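PDB 5JDD: titin, which probably acts as an elastic scaffold of the muscle sarcomere, its I-band part being a chain of immunoglobulin-like domains, and is classed as a protein kinase. Local coordinates for residues A[122-136]-A[149-163]. Sequence-based numbering, arbitrary orientation.
Sequences MWLKNGVEIEMSEKF and IMNTSTEDSAEYTFV
Lys-135 and Asp-156 form a salt bridge in which NZ meets OD2 at 2.7 Å on the syn side of the carboxylate. The lysine chain, bent at chi2 (75°), also delivers NZ to Met-150 O at 2.9 Å. Ser-153 N grips OD2 from the anti side, well out of the carboxylate plane, so this oxygen is held by two donors, which together with a water on OD1 restrain the carboxylate's rotation. That water links OD1 to Lys-125 NZ and Tyr-160 OH, while the tyrosine hydroxyl donates to Asp-156 O at 2.7 Å in the carbonyl plane, on a lone pair. The Tyr-160 OH to Asp-156 O bond is the tyrosine corner of immunoglobulin-like domains, tying the strand that carries Tyr-160 to the 3-10 segment 154-156. Lys-125, fully extended with CG anti to the backbone N (chi1 174°), runs alongside the Tyr-160 ring and gives NZ to Glu-155 O from above the carbonyl plane.

Strands 123-125 and 158-163 pair antiparallel, Leu-124 and Thr-161 bonding reciprocally through their backbones. Beyond them Asn-126, in the type I' turn from Lys-125 to Val-128, extends the pairing with its side chain: Glu-159 N donates to Asn-126 OD1 at 3.0 Å as Asn-126 N donates to Glu-159 O.

On the inner side of the sheet, the Phe-162 edge is directed at the Trp-123 face in a T-shaped stack, Phe-162 CD2 lying 3.4 Å from Trp-123 CE2 and the planes at 69°. Ile-130 CD1 abuts the Tyr-160 edge, and Ile-149 CD1 lies over one face of that ring. Leu-124 and Thr-161 pack on the other side of the sheet.

Trp-123 and Tyr-160 reach across the sandwich to Leu-147 of strand 144-149 and Phe-110 of strand 108-114, and Phe-162 to Cys-112, while strand 167-176 flanks strand 158-164 opposite strand 123-125.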
ATOM      1  N   MET A 122      -5.655   0.616   4.381  1.00 11.13           N
ATOM      2  CA  MET A 122      -6.837   0.181   3.643  1.00 10.56           C
ATOM      3  C   MET A 122      -6.534   0.124   2.161  1.00 10.52           C
ATOM      4  O   MET A 122      -6.487   1.154   1.491  1.00 11.87           O
ATOM      5  CB  MET A 122      -8.026   1.110   3.896  1.00 11.34           C
ATOM      6  CG  MET A 122      -9.318   0.647   3.196  1.00 12.45           C
ATOM      7  SD  MET A 122      -9.855  -1.024   3.650  1.00 13.98           S
ATOM      8  CE  MET A 122     -10.214  -0.820   5.388  1.00 16.85           C
ATOM      9  N   TRP A 123      -6.333  -1.091   1.662  1.00  9.51           N
ATOM     10  CA  TRP A 123      -5.966  -1.323   0.271  1.00  8.88           C
ATOM     11  C   TRP A 123      -7.048  -2.103  -0.450  1.00  9.28           C
ATOM     12  O   TRP A 123      -7.548  -3.104   0.064  1.00 10.81           O
ATOM     13  CB  TRP A 123      -4.667  -2.125   0.212  1.00  9.02           C
ATOM     14  CG  TRP A 123      -3.457  -1.368   0.680  1.00  7.99           C
ATOM     15  CD1 TRP A 123      -2.931  -1.347   1.942  1.00 10.23           C
ATOM     16  CD2 TRP A 123      -2.632  -0.519  -0.119  1.00  8.34           C
ATOM     17  NE1 TRP A 123      -1.818  -0.533   1.973  1.00 10.15           N
ATOM     18  CE2 TRP A 123      -1.605  -0.019   0.720  1.00  8.17           C
ATOM     19  CE3 TRP A 123      -2.651  -0.144  -1.463  1.00  9.77           C
ATOM     20  CZ2 TRP A 123      -0.609   0.847   0.252  1.00  8.73           C
ATOM     21  CZ3 TRP A 123      -1.658   0.709  -1.931  1.00 11.42           C
ATOM     22  CH2 TRP A 123      -0.654   1.199  -1.073  1.00 10.94           C
ATOM     23  N   LEU A 124      -7.387  -1.661  -1.658  1.00  8.86           N
ATOM     24  CA  LEU A 124      -8.373  -2.354  -2.480  1.00  8.25           C
ATOM     25  C   LEU A 124      -7.738  -2.820  -3.777  1.00 10.45           C
ATOM     26  O   LEU A 124      -6.815  -2.181  -4.290  1.00 10.47           O
ATOM     27  CB  LEU A 124      -9.546  -1.431  -2.835  1.00  9.58           C
ATOM     28  CG  LEU A 124     -10.077  -0.466  -1.781  1.00  9.61           C
ATOM     29  CD1 LEU A 124     -11.219   0.368  -2.374  1.00  9.66           C
ATOM     30  CD2 LEU A 124     -10.555  -1.227  -0.552  1.00 11.08           C
ATOM     31  N   LYS A 125      -8.243  -3.932  -4.299  1.00  9.70           N
ATOM     32  CA  LYS A 125      -7.926  -4.386  -5.649  1.00  9.88           C
ATOM     33  C   LYS A 125      -9.245  -4.371  -6.411  1.00 11.92           C
ATOM     34  O   LYS A 125     -10.176  -5.093  -6.051  1.00 10.49           O
ATOM     35  CB  LYS A 125      -7.360  -5.810  -5.638  1.00 11.63           C
ATOM     36  CG  LYS A 125      -7.139  -6.398  -7.041  1.00  9.92           C
ATOM     37  CD  LYS A 125      -6.706  -7.849  -6.965  1.00 12.94           C
ATOM     38  CE  LYS A 125      -6.468  -8.404  -8.370  1.00 15.00           C
ATOM     39  NZ  LYS A 125      -6.139  -9.861  -8.366  1.00 17.70           N
ATOM     40  N   ASN A 126      -9.333  -3.556  -7.455  1.00 11.53           N
ATOM     41  CA  ASN A 126     -10.586  -3.398  -8.198  1.00 10.39           C
ATOM     42  C   ASN A 126     -11.793  -3.186  -7.282  1.00 13.22           C
ATOM     43  O   ASN A 126     -12.863  -3.757  -7.501  1.00 12.93           O
ATOM     44  CB  ASN A 126     -10.814  -4.588  -9.148  1.00 10.09           C
ATOM     45  CG  ASN A 126      -9.731  -4.710 -10.213  1.00 11.60           C
ATOM     46  OD1 ASN A 126      -9.120  -3.719 -10.615  1.00 12.54           O
ATOM     47  ND2 ASN A 126      -9.509  -5.929 -10.688  1.00 15.57           N
ATOM     48  N   GLY A 127     -11.599  -2.384  -6.237  1.00 11.35           N
ATOM     49  CA  GLY A 127     -12.702  -1.963  -5.392  1.00 12.23           C
ATOM     50  C   GLY A 127     -13.049  -2.923  -4.275  1.00 12.66           C
ATOM     51  O   GLY A 127     -13.993  -2.684  -3.523  1.00 12.35           O
ATOM     52  N   VAL A 128     -12.279  -3.997  -4.155  1.00 11.06           N
ATOM     53  CA  VAL A 128     -12.503  -5.034  -3.156  1.00 12.17           C
ATOM     54  C   VAL A 128     -11.332  -5.040  -2.170  1.00 10.72           C
ATOM     55  O   VAL A 128     -10.175  -4.929  -2.580  1.00 10.32           O
ATOM     56  CB  VAL A 128     -12.607  -6.415  -3.833  1.00 12.72           C
ATOM     57  CG1 VAL A 128     -12.581  -7.524  -2.793  1.00 17.98           C
ATOM     58  CG2 VAL A 128     -13.854  -6.499  -4.716  1.00 15.65           C
ATOM     59  N   GLU A 129     -11.620  -5.156  -0.876  1.00 10.64           N
ATOM     60  CA  GLU A 129     -10.563  -5.089   0.140  1.00 10.80           C
ATOM     61  C   GLU A 129      -9.611  -6.280   0.067  1.00 10.13           C
ATOM     62  O   GLU A 129     -10.053  -7.432  -0.051  1.00 12.56           O
ATOM     63  CB  GLU A 129     -11.149  -4.976   1.556  1.00 11.98           C
ATOM     64  CG  GLU A 129     -11.807  -3.634   1.849  1.00 12.05           C
ATOM     65  CD  GLU A 129     -12.477  -3.569   3.211  1.00 16.89           C
ATOM     66  OE1 GLU A 129     -11.827  -3.888   4.228  1.00 18.20           O
ATOM     67  OE2 GLU A 129     -13.668  -3.191   3.258  1.00 19.67           O
ATOM     68  N   ILE A 130      -8.315  -5.976   0.154  1.00 13.05           N
ATOM     69  CA  ILE A 130      -7.234  -6.966   0.172  1.00 14.19           C
ATOM     70  C   ILE A 130      -6.872  -7.329   1.619  1.00 14.66           C
ATOM     71  O   ILE A 130      -6.770  -6.448   2.477  1.00 19.83           O
ATOM     72  CB  ILE A 130      -5.957  -6.372  -0.491  1.00 18.47           C
ATOM     73  CG1 ILE A 130      -6.257  -5.859  -1.899  1.00 20.32           C
ATOM     74  CG2 ILE A 130      -4.832  -7.394  -0.518  1.00 23.83           C
ATOM     75  CD1 ILE A 130      -5.079  -5.153  -2.565  1.00 18.08           C
ATOM     76  N   GLU A 131      -6.659  -8.619   1.882  1.00 18.09           N
ATOM     77  CA  GLU A 131      -6.181  -9.093   3.185  1.00 24.82           C
ATOM     78  C   GLU A 131      -4.683  -9.376   3.132  1.00 21.17           C
ATOM     79  O   GLU A 131      -4.206  -9.915   2.138  1.00 20.96           O
ATOM     80  CB  GLU A 131      -6.884 -10.403   3.566  1.00 33.28           C
ATOM     81  CG  GLU A 131      -8.382 -10.305   3.789  1.00 44.98           C
ATOM     82  CD  GLU A 131      -9.063 -11.670   3.862  1.00 46.16           C
ATOM     83  OE1 GLU A 131      -8.427 -12.649   4.306  1.00 28.51           O
ATOM     84  OE2 GLU A 131     -10.241 -11.762   3.458  1.00 54.01           O
ATOM     85  N   MET A 132      -3.960  -9.024   4.195  1.00 20.79           N
ATOM     86  CA  MET A 132      -2.562  -9.433   4.363  1.00 22.57           C
ATOM     87  C   MET A 132      -2.425 -10.943   4.219  1.00 19.41           C
ATOM     88  O   MET A 132      -3.207 -11.699   4.799  1.00 25.02           O
ATOM     89  CB  MET A 132      -2.042  -9.053   5.750  1.00 30.82           C
ATOM     90  CG  MET A 132      -1.537  -7.637   5.887  1.00 40.72           C
ATOM     91  SD  MET A 132      -0.163  -7.552   7.051  1.00 71.94           S
ATOM     92  CE  MET A 132       1.189  -7.969   5.955  1.00 14.02           C
ATOM     93  N   SER A 133      -1.443 -11.377   3.432  1.00 18.59           N
ATOM     94  CA  SER A 133      -1.138 -12.796   3.273  1.00 20.41           C
ATOM     95  C   SER A 133       0.313 -12.905   2.839  1.00 24.13           C
ATOM     96  O   SER A 133       1.044 -11.913   2.847  1.00 25.73           O
ATOM     97  CB  SER A 133      -2.047 -13.454   2.234  1.00 23.24           C
ATOM     98  OG  SER A 133      -1.838 -12.909   0.939  1.00 23.88           O
ATOM     99  N   GLU A 134       0.744 -14.101   2.465  1.00 27.30           N
ATOM    100  CA  GLU A 134       2.099 -14.239   1.948  1.00 33.86           C
ATOM    101  C   GLU A 134       2.195 -13.585   0.573  1.00 29.25           C
ATOM    102  O   GLU A 134       3.266 -13.151   0.155  1.00 33.21           O
ATOM    103  CB  GLU A 134       2.527 -15.706   1.898  1.00 45.04           C
ATOM    104  CG  GLU A 134       2.666 -16.361   3.266  1.00 52.33           C
ATOM    105  CD  GLU A 134       3.962 -16.004   3.983  1.00 58.87           C
ATOM    106  OE1 GLU A 134       4.360 -16.765   4.888  1.00 56.90           O
ATOM    107  OE2 GLU A 134       4.580 -14.969   3.653  1.00 61.73           O
ATOM    108  N   LYS A 135       1.055 -13.503  -0.109  1.00 18.72           N
ATOM    109  CA  LYS A 135       0.943 -12.846  -1.406  1.00 16.81           C
ATOM    110  C   LYS A 135       0.989 -11.315  -1.293  1.00 13.06           C
ATOM    111  O   LYS A 135       1.664 -10.641  -2.080  1.00 14.89           O
ATOM    112  CB  LYS A 135      -0.378 -13.256  -2.052  1.00 25.13           C
ATOM    113  CG  LYS A 135      -0.678 -12.599  -3.379  1.00 25.85           C
ATOM    114  CD  LYS A 135       0.163 -13.208  -4.483  1.00 27.87           C
ATOM    115  CE  LYS A 135      -0.331 -12.769  -5.848  1.00 21.19           C
ATOM    116  NZ  LYS A 135       0.634 -13.169  -6.908  1.00 15.94           N
ATOM    117  N   PHE A 136       0.268 -10.781  -0.318  1.00 12.72           N
ATOM    118  CA  PHE A 136       0.163  -9.336  -0.127  1.00 12.32           C
ATOM    119  C   PHE A 136       0.792  -8.915   1.190  1.00 15.52           C
ATOM    120  O   PHE A 136       0.312  -9.291   2.257  1.00 18.18           O
ATOM    121  CB  PHE A 136      -1.301  -8.895  -0.126  1.00 13.10           C
ATOM    122  CG  PHE A 136      -2.005  -9.109  -1.430  1.00 13.25           C
ATOM    123  CD1 PHE A 136      -1.707  -8.314  -2.530  1.00 14.86           C
ATOM    124  CD2 PHE A 136      -2.993 -10.076  -1.549  1.00 23.81           C
ATOM    125  CE1 PHE A 136      -2.366  -8.497  -3.733  1.00 20.75           C
ATOM    126  CE2 PHE A 136      -3.654 -10.266  -2.748  1.00 34.96           C
ATOM    127  CZ  PHE A 136      -3.339  -9.476  -3.842  1.00 31.88           C
ATOM    128  N   ILE A 149       3.342  -6.848  -3.579  1.00  8.61           N
ATOM    129  CA  ILE A 149       2.674  -7.990  -4.201  1.00  9.45           C
ATOM    130  C   ILE A 149       3.720  -8.975  -4.684  1.00  8.53           C
ATOM    131  O   ILE A 149       4.486  -8.686  -5.604  1.00 10.59           O
ATOM    132  CB  ILE A 149       1.783  -7.549  -5.379  1.00  9.35           C
ATOM    133  CG1 ILE A 149       0.801  -6.468  -4.926  1.00 13.58           C
ATOM    134  CG2 ILE A 149       1.005  -8.730  -5.942  1.00 13.05           C
ATOM    135  CD1 ILE A 149      -0.008  -5.882  -6.062  1.00 16.11           C
ATOM    136  N   MET A 150       3.746 -10.148  -4.059  1.00  9.38           N
ATOM    137  CA  MET A 150       4.758 -11.153  -4.367  1.00 10.94           C
ATOM    138  C   MET A 150       4.363 -12.044  -5.532  1.00 12.02           C
ATOM    139  O   MET A 150       3.180 -12.260  -5.786  1.00 12.26           O
ATOM    140  CB  MET A 150       4.994 -12.054  -3.147  1.00 15.48           C
ATOM    141  CG  MET A 150       5.289 -11.336  -1.845  1.00 20.91           C
ATOM    142  SD  MET A 150       6.776 -10.338  -1.939  1.00 28.91           S
ATOM    143  CE  MET A 150       7.992 -11.585  -2.358  1.00 32.20           C
ATOM    144  N   ASN A 151       5.371 -12.555  -6.231  1.00 10.01           N
ATOM    145  CA  ASN A 151       5.180 -13.589  -7.250  0.53 12.12           C
ATOM    146  C   ASN A 151       4.052 -13.248  -8.217  1.00 11.58           C
ATOM    147  O   ASN A 151       3.078 -13.994  -8.349  1.00 14.71           O
ATOM    148  CB  ASN A 151       4.925 -14.949  -6.589  0.53 15.10           C
ATOM    149  CG  ASN A 151       4.946 -16.095  -7.587  0.53 16.75           C
ATOM    150  OD1 ASN A 151       5.557 -15.996  -8.655  0.53 13.86           O
ATOM    151  ND2 ASN A 151       4.265 -17.184  -7.248  0.53 20.71           N
ATOM    152  N   THR A 152       4.185 -12.113  -8.892  1.00 10.15           N
ATOM    153  CA  THR A 152       3.095 -11.619  -9.729  1.00 11.75           C
ATOM    154  C   THR A 152       2.737 -12.558 -10.871  1.00 10.86           C
ATOM    155  O   THR A 152       3.585 -13.271 -11.429  1.00 13.19           O
ATOM    156  CB  THR A 152       3.375 -10.227 -10.314  1.00 11.36           C
ATOM    157  OG1 THR A 152       4.604 -10.253 -11.051  1.00 11.84           O
ATOM    158  CG2 THR A 152       3.443  -9.177  -9.196  1.00 13.14           C
ATOM    159  N   SER A 153       1.454 -12.545 -11.211  1.00 13.65           N
ATOM    160  CA  SER A 153       0.959 -13.254 -12.382  1.00 13.39           C
ATOM    161  C   SER A 153      -0.054 -12.362 -13.081  1.00 14.77           C
ATOM    162  O   SER A 153      -0.408 -11.294 -12.565  1.00 12.60           O
ATOM    163  CB  SER A 153       0.319 -14.576 -11.963  1.00 17.17           C
ATOM    164  OG  SER A 153      -0.866 -14.340 -11.224  1.00 18.32           O
ATOM    165  N   THR A 154      -0.523 -12.798 -14.250  1.00 15.48           N
ATOM    166  CA  THR A 154      -1.515 -12.052 -15.026  1.00 16.39           C
ATOM    167  C   THR A 154      -2.701 -11.602 -14.183  1.00 14.10           C
ATOM    168  O   THR A 154      -3.192 -10.480 -14.326  1.00 15.51           O
ATOM    169  CB  THR A 154      -2.049 -12.897 -16.210  1.00 26.11           C
ATOM    170  OG1 THR A 154      -0.993 -13.121 -17.143  1.00 32.03           O
ATOM    171  CG2 THR A 154      -3.182 -12.178 -16.919  1.00 26.27           C
ATOM    172  N   GLU A 155      -3.144 -12.474 -13.286  1.00 13.06           N
ATOM    173  CA  GLU A 155      -4.295 -12.199 -12.440  1.00 12.54           C
ATOM    174  C   GLU A 155      -4.098 -11.000 -11.525  1.00 14.94           C
ATOM    175  O   GLU A 155      -5.072 -10.440 -11.035  1.00 15.87           O
ATOM    176  CB  GLU A 155      -4.630 -13.429 -11.591  1.00 15.01           C
ATOM    177  CG  GLU A 155      -5.202 -14.621 -12.357  1.00 19.18           C
ATOM    178  CD  GLU A 155      -4.144 -15.499 -13.008  1.00 23.34           C
ATOM    179  OE1 GLU A 155      -2.929 -15.252 -12.824  1.00 19.93           O
ATOM    180  OE2 GLU A 155      -4.531 -16.454 -13.712  1.00 30.44           O
ATOM    181  N   ASP A 156      -2.850 -10.618 -11.277  1.00 10.95           N
ATOM    182  CA  ASP A 156      -2.581  -9.483 -10.392  1.00 11.03           C
ATOM    183  C   ASP A 156      -2.702  -8.142 -11.107  1.00 10.79           C
ATOM    184  O   ASP A 156      -2.736  -7.098 -10.463  1.00 10.75           O
ATOM    185  CB  ASP A 156      -1.194  -9.605  -9.745  1.00  9.60           C
ATOM    186  CG  ASP A 156      -1.056 -10.843  -8.882  1.00 14.21           C
ATOM    187  OD1 ASP A 156      -1.996 -11.150  -8.112  1.00 15.44           O
ATOM    188  OD2 ASP A 156      -0.014 -11.528  -8.982  1.00 14.12           O
ATOM    189  N   SER A 157      -2.755  -8.158 -12.434  1.00 11.07           N
ATOM    190  CA  SER A 157      -2.967  -6.918 -13.178  1.00  9.34           C
ATOM    191  C   SER A 157      -4.347  -6.371 -12.821  1.00 11.40           C
ATOM    192  O   SER A 157      -5.361  -7.045 -13.024  1.00 14.29           O
ATOM    193  CB  SER A 157      -2.874  -7.153 -14.689  1.00 10.96           C
ATOM    194  OG  SER A 157      -1.607  -7.690 -15.046  1.00 12.49           O
ATOM    195  N   ALA A 158      -4.371  -5.155 -12.286  1.00  9.88           N
ATOM    196  CA  ALA A 158      -5.581  -4.582 -11.716  1.00 10.53           C
ATOM    197  C   ALA A 158      -5.327  -3.153 -11.296  1.00 10.30           C
ATOM    198  O   ALA A 158      -4.198  -2.650 -11.385  1.00  9.00           O
ATOM    199  CB  ALA A 158      -6.018  -5.394 -10.496  1.00 10.84           C
ATOM    200  N   GLU A 159      -6.386  -2.503 -10.823  1.00  9.64           N
ATOM    201  CA  GLU A 159      -6.265  -1.185 -10.236  1.00 10.36           C
ATOM    202  C   GLU A 159      -6.239  -1.331  -8.729  1.00  9.49           C
ATOM    203  O   GLU A 159      -7.133  -1.945  -8.147  1.00 12.48           O
ATOM    204  CB  GLU A 159      -7.428  -0.289 -10.641  1.00 11.35           C
ATOM    205  CG  GLU A 159      -7.347   1.087 -10.000  1.00 14.37           C
ATOM    206  CD  GLU A 159      -8.352   2.053 -10.579  1.00 24.02           C
ATOM    207  OE1 GLU A 159      -9.564   1.769 -10.484  1.00 24.38           O
ATOM    208  OE2 GLU A 159      -7.926   3.091 -11.132  1.00 28.39           O
ATOM    209  N   TYR A 160      -5.212  -0.766  -8.099  1.00  9.24           N
ATOM    210  CA  TYR A 160      -5.044  -0.836  -6.653  1.00  8.95           C
ATOM    211  C   TYR A 160      -5.282   0.529  -6.043  1.00 12.86           C
ATOM    212  O   TYR A 160      -4.857   1.545  -6.585  1.00 13.02           O
ATOM    213  CB  TYR A 160      -3.651  -1.378  -6.309  1.00  8.66           C
ATOM    214  CG  TYR A 160      -3.498  -2.824  -6.709  1.00  8.67           C
ATOM    215  CD1 TYR A 160      -3.792  -3.844  -5.815  1.00 10.73           C
ATOM    216  CD2 TYR A 160      -3.080  -3.171  -7.986  1.00  9.25           C
ATOM    217  CE1 TYR A 160      -3.674  -5.174  -6.180  1.00 10.33           C
ATOM    218  CE2 TYR A 160      -2.951  -4.503  -8.364  1.00  8.87           C
ATOM    219  CZ  TYR A 160      -3.258  -5.493  -7.453  1.00  9.09           C
ATOM    220  OH  TYR A 160      -3.139  -6.808  -7.805  1.00 10.68           O
ATOM    221  N   THR A 161      -5.961   0.548  -4.903  1.00 10.46           N
ATOM    222  CA  THR A 161      -6.377   1.799  -4.293  1.00 11.55           C
ATOM    223  C   THR A 161      -5.994   1.814  -2.823  1.00 10.51           C
ATOM    224  O   THR A 161      -6.151   0.809  -2.140  1.00 10.45           O
ATOM    225  CB  THR A 161      -7.914   1.937  -4.379  1.00 11.25           C
ATOM    226  OG1 THR A 161      -8.328   1.934  -5.753  1.00 13.57           O
ATOM    227  CG2 THR A 161      -8.394   3.219  -3.708  1.00 12.76           C
ATOM    228  N   PHE A 162      -5.481   2.949  -2.344  1.00  9.37           N
ATOM    229  CA  PHE A 162      -5.354   3.185  -0.912  1.00 10.83           C
ATOM    230  C   PHE A 162      -6.421   4.182  -0.475  1.00  9.68           C
ATOM    231  O   PHE A 162      -6.572   5.243  -1.083  1.00 10.24           O
ATOM    232  CB  PHE A 162      -3.972   3.733  -0.540  1.00  9.80           C
ATOM    233  CG  PHE A 162      -3.767   3.829   0.943  1.00  7.57           C
ATOM    234  CD1 PHE A 162      -4.039   5.004   1.623  1.00 10.35           C
ATOM    235  CD2 PHE A 162      -3.381   2.719   1.668  1.00  9.18           C
ATOM    236  CE1 PHE A 162      -3.884   5.086   3.003  1.00 11.83           C
ATOM    237  CE2 PHE A 162      -3.223   2.786   3.044  1.00  9.77           C
ATOM    238  CZ  PHE A 162      -3.475   3.977   3.726  1.00  9.99           C
ATOM    239  N   VAL A 163      -7.178   3.831   0.565  1.00  9.37           N
ATOM    240  CA  VAL A 163      -8.200   4.720   1.120  1.00  8.44           C
ATOM    241  C   VAL A 163      -7.674   5.426   2.363  1.00  9.12           C
ATOM    242  O   VAL A 163      -7.227   4.785   3.316  1.00 12.35           O
ATOM    243  CB  VAL A 163      -9.480   3.956   1.481  1.00 10.06           C
ATOM    244  CG1 VAL A 163     -10.544   4.919   2.004  1.00 11.92           C
ATOM    245  CG2 VAL A 163     -10.005   3.194   0.264  1.00 14.22           C
TER
HETATM  246  O   HOH W   1      -3.636  -9.442  -6.929  1.00 19.31           O
HETATM  247  O   HOH W   2      -8.118  -6.607 -13.250  1.00 20.01           O
HETATM  248  O   HOH W   3      -9.159  -0.530  -6.582  1.00 15.48           O